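Local coordinates for BF1531-like N-terminal domain-containing protein (Bacteroides fragilis, PDB 3SLR) that is of uncharacterised biological role, binds magnesium through its phosphatase domain and probably hydrolyses ester bonds, at residues I81-T86 with I196-D201. Sequence-based numbering, arbitrary orientation.
Sequences IIFHST and IILSLD
In the SGNH-hydrolase-like N-terminal α/β domain, F83, the last residue of parallel strand 79-83, packs against I197 and L198 in the loop between helices 188-194 and 203-217. The strand is the middle one of a five-stranded parallel sheet, and because F83 ends it, the loop packs at the C-terminal end of that strand. The contact is wholly apolar, modest in size (137 Å² summed over both sides) and buried. The outer part of the F83 ring does all the touching. CZ meets the branch methyl CG2 of I197 at 3.6 Å, and CE2 of the same ring lies 3.7 Å from that methyl, so one methyl group sits against two neighbouring ring carbons. Two torsions set this up: F83 holds its ring anti to the backbone N (chi1 -173°), extending it toward the loop, while I197 places CG1 roughly anti to its own N (chi1 -158°), and CG2 is thereby the branch that meets the phenyl group. L198 comes from the direction opposite to the phenylalanine side chain and offers a single methyl, CD1. I197 CG2 and L198 CD1 both approach the ring obliquely. Elsewhere the ring meets Y126 edge-to-face, and the F83 side chain also touches L36 of helix 34-46, while I197 also rests on T31, just beyond strand 22-29. S85 lies beside I197 more loosely, its CB 4.7 Å from I197 CG2. Its hydroxyl serves the strand-to-helix turn, capping the helix that starts at T86 through the backbone N of K88 and hydrogen bonding to D30 OD1. The loosest of the methyl-to-ring contacts is that of L198, whose CD1 stops 4.1 Å from F83 CE2.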
loop_
_atom_site.group_PDB
_atom_site.type_symbol
_atom_site.label_atom_id
_atom_site.label_comp_id
_atom_site.label_asym_id
_atom_site.label_seq_id
_atom_site.Cartn_x
_atom_site.Cartn_y
_atom_site.Cartn_z
ATOM N N ILE A 81 -4.378 16.050 2.284
ATOM C CA ILE A 81 -5.042 14.867 1.775
ATOM C C ILE A 81 -6.389 15.289 1.210
ATOM O O ILE A 81 -7.220 15.870 1.917
ATOM C CB ILE A 81 -5.262 13.830 2.889
ATOM C CG1 ILE A 81 -3.932 13.452 3.541
ATOM C CG2 ILE A 81 -5.996 12.594 2.341
ATOM C CD1 ILE A 81 -4.101 12.648 4.798
ATOM N N ILE A 82 -6.593 15.014 -0.071
ATOM C CA ILE A 82 -7.866 15.316 -0.728
ATOM C C ILE A 82 -8.602 14.013 -1.009
ATOM O O ILE A 82 -8.040 13.085 -1.607
ATOM C CB ILE A 82 -7.654 16.035 -2.081
ATOM C CG1 ILE A 82 -6.740 17.262 -1.926
ATOM C CG2 ILE A 82 -9.002 16.390 -2.731
ATOM C CD1 ILE A 82 -7.344 18.405 -1.138
ATOM N N PHE A 83 -9.859 13.946 -0.590
ATOM C CA PHE A 83 -10.693 12.787 -0.872
ATOM C C PHE A 83 -11.907 13.205 -1.701
ATOM O O PHE A 83 -12.947 13.572 -1.152
ATOM C CB PHE A 83 -11.150 12.138 0.442
ATOM C CG PHE A 83 -11.879 10.834 0.256
ATOM C CD1 PHE A 83 -11.876 10.183 -0.974
ATOM C CD2 PHE A 83 -12.556 10.255 1.324
ATOM C CE1 PHE A 83 -12.542 8.972 -1.138
ATOM C CE2 PHE A 83 -13.212 9.051 1.183
ATOM C CZ PHE A 83 -13.212 8.400 -0.055
ATOM N N HIS A 84 -11.738 13.201 -3.022
ATOM C CA HIS A 84 -12.844 13.307 -3.970
ATOM C C HIS A 84 -13.344 11.889 -4.247
ATOM O O HIS A 84 -12.591 11.053 -4.749
ATOM C CB HIS A 84 -12.346 13.882 -5.295
ATOM C CG HIS A 84 -12.296 15.377 -5.346
ATOM N ND1 HIS A 84 -11.275 16.060 -5.971
ATOM C CD2 HIS A 84 -13.165 16.319 -4.906
ATOM C CE1 HIS A 84 -11.502 17.358 -5.892
ATOM N NE2 HIS A 84 -12.647 17.541 -5.256
ATOM N N SER A 85 -14.608 11.617 -3.955
ATOM C CA SER A 85 -15.133 10.263 -4.113
ATOM C C SER A 85 -15.679 10.016 -5.507
ATOM O O SER A 85 -16.221 10.919 -6.155
ATOM C CB SER A 85 -16.233 9.990 -3.083
ATOM O OG SER A 85 -17.358 10.824 -3.330
ATOM N N THR A 86 -15.563 8.779 -5.969
ATOM C CA THR A 86 -16.207 8.417 -7.227
ATOM C C THR A 86 -17.708 8.647 -7.128
ATOM O O THR A 86 -18.347 9.097 -8.079
ATOM C CB THR A 86 -15.957 6.947 -7.581
ATOM O OG1 THR A 86 -14.550 6.716 -7.626
ATOM C CG2 THR A 86 -16.583 6.595 -8.938
ATOM N N ILE A 196 -21.058 8.913 5.247
ATOM C CA ILE A 196 -19.769 8.228 5.303
ATOM C C ILE A 196 -19.702 7.193 4.181
ATOM O O ILE A 196 -20.564 6.323 4.090
ATOM C CB ILE A 196 -19.547 7.539 6.659
ATOM C CG1 ILE A 196 -19.613 8.568 7.792
ATOM C CG2 ILE A 196 -18.201 6.801 6.682
ATOM C CD1 ILE A 196 -19.447 7.963 9.175
ATOM N N ILE A 197 -18.676 7.294 3.336
ATOM C CA ILE A 197 -18.617 6.523 2.094
ATOM C C ILE A 197 -17.763 5.270 2.216
ATOM O O ILE A 197 -17.840 4.379 1.373
ATOM C CB ILE A 197 -18.107 7.394 0.906
ATOM C CG1 ILE A 197 -18.558 6.797 -0.435
ATOM C CG2 ILE A 197 -16.603 7.583 0.960
ATOM C CD1 ILE A 197 -19.942 7.251 -0.833
ATOM N N LEU A 198 -16.950 5.197 3.264
ATOM C CA LEU A 198 -16.138 4.004 3.502
ATOM C C LEU A 198 -16.729 3.166 4.631
ATOM O O LEU A 198 -17.173 3.702 5.641
ATOM C CB LEU A 198 -14.699 4.390 3.861
ATOM C CG LEU A 198 -13.881 5.071 2.757
ATOM C CD1 LEU A 198 -12.593 5.667 3.328
ATOM C CD2 LEU A 198 -13.572 4.091 1.643
ATOM N N SER A 199 -16.724 1.847 4.464
ATOM C CA SER A 199 -17.226 0.959 5.509
ATOM C C SER A 199 -16.276 0.930 6.708
ATOM O O SER A 199 -15.106 1.303 6.608
ATOM C CB SER A 199 -17.419 -0.457 4.964
ATOM O OG SER A 199 -16.154 -1.033 4.680
ATOM N N LEU A 200 -16.786 0.467 7.842
ATOM C CA LEU A 200 -16.004 0.415 9.071
ATOM C C LEU A 200 -14.729 -0.390 8.885
ATOM O O LEU A 200 -13.674 -0.045 9.434
ATOM C CB LEU A 200 -16.838 -0.184 10.208
ATOM C CG LEU A 200 -16.148 -0.318 11.569
ATOM C CD1 LEU A 200 -15.600 1.019 12.029
ATOM C CD2 LEU A 200 -17.114 -0.886 12.607
ATOM N N ASP A 201 -14.820 -1.464 8.106
ATOM C CA ASP A 201 -13.674 -2.341 7.922
ATOM C C ASP A 201 -12.725 -1.829 6.847
ATOM O O ASP A 201 -11.559 -2.220 6.802
ATOM C CB ASP A 201 -14.134 -3.765 7.641
ATOM C CG ASP A 201 -14.798 -4.397 8.845
ATOM O OD1 ASP A 201 -14.229 -4.301 9.956
ATOM O OD2 ASP A 201 -15.894 -4.971 8.689
#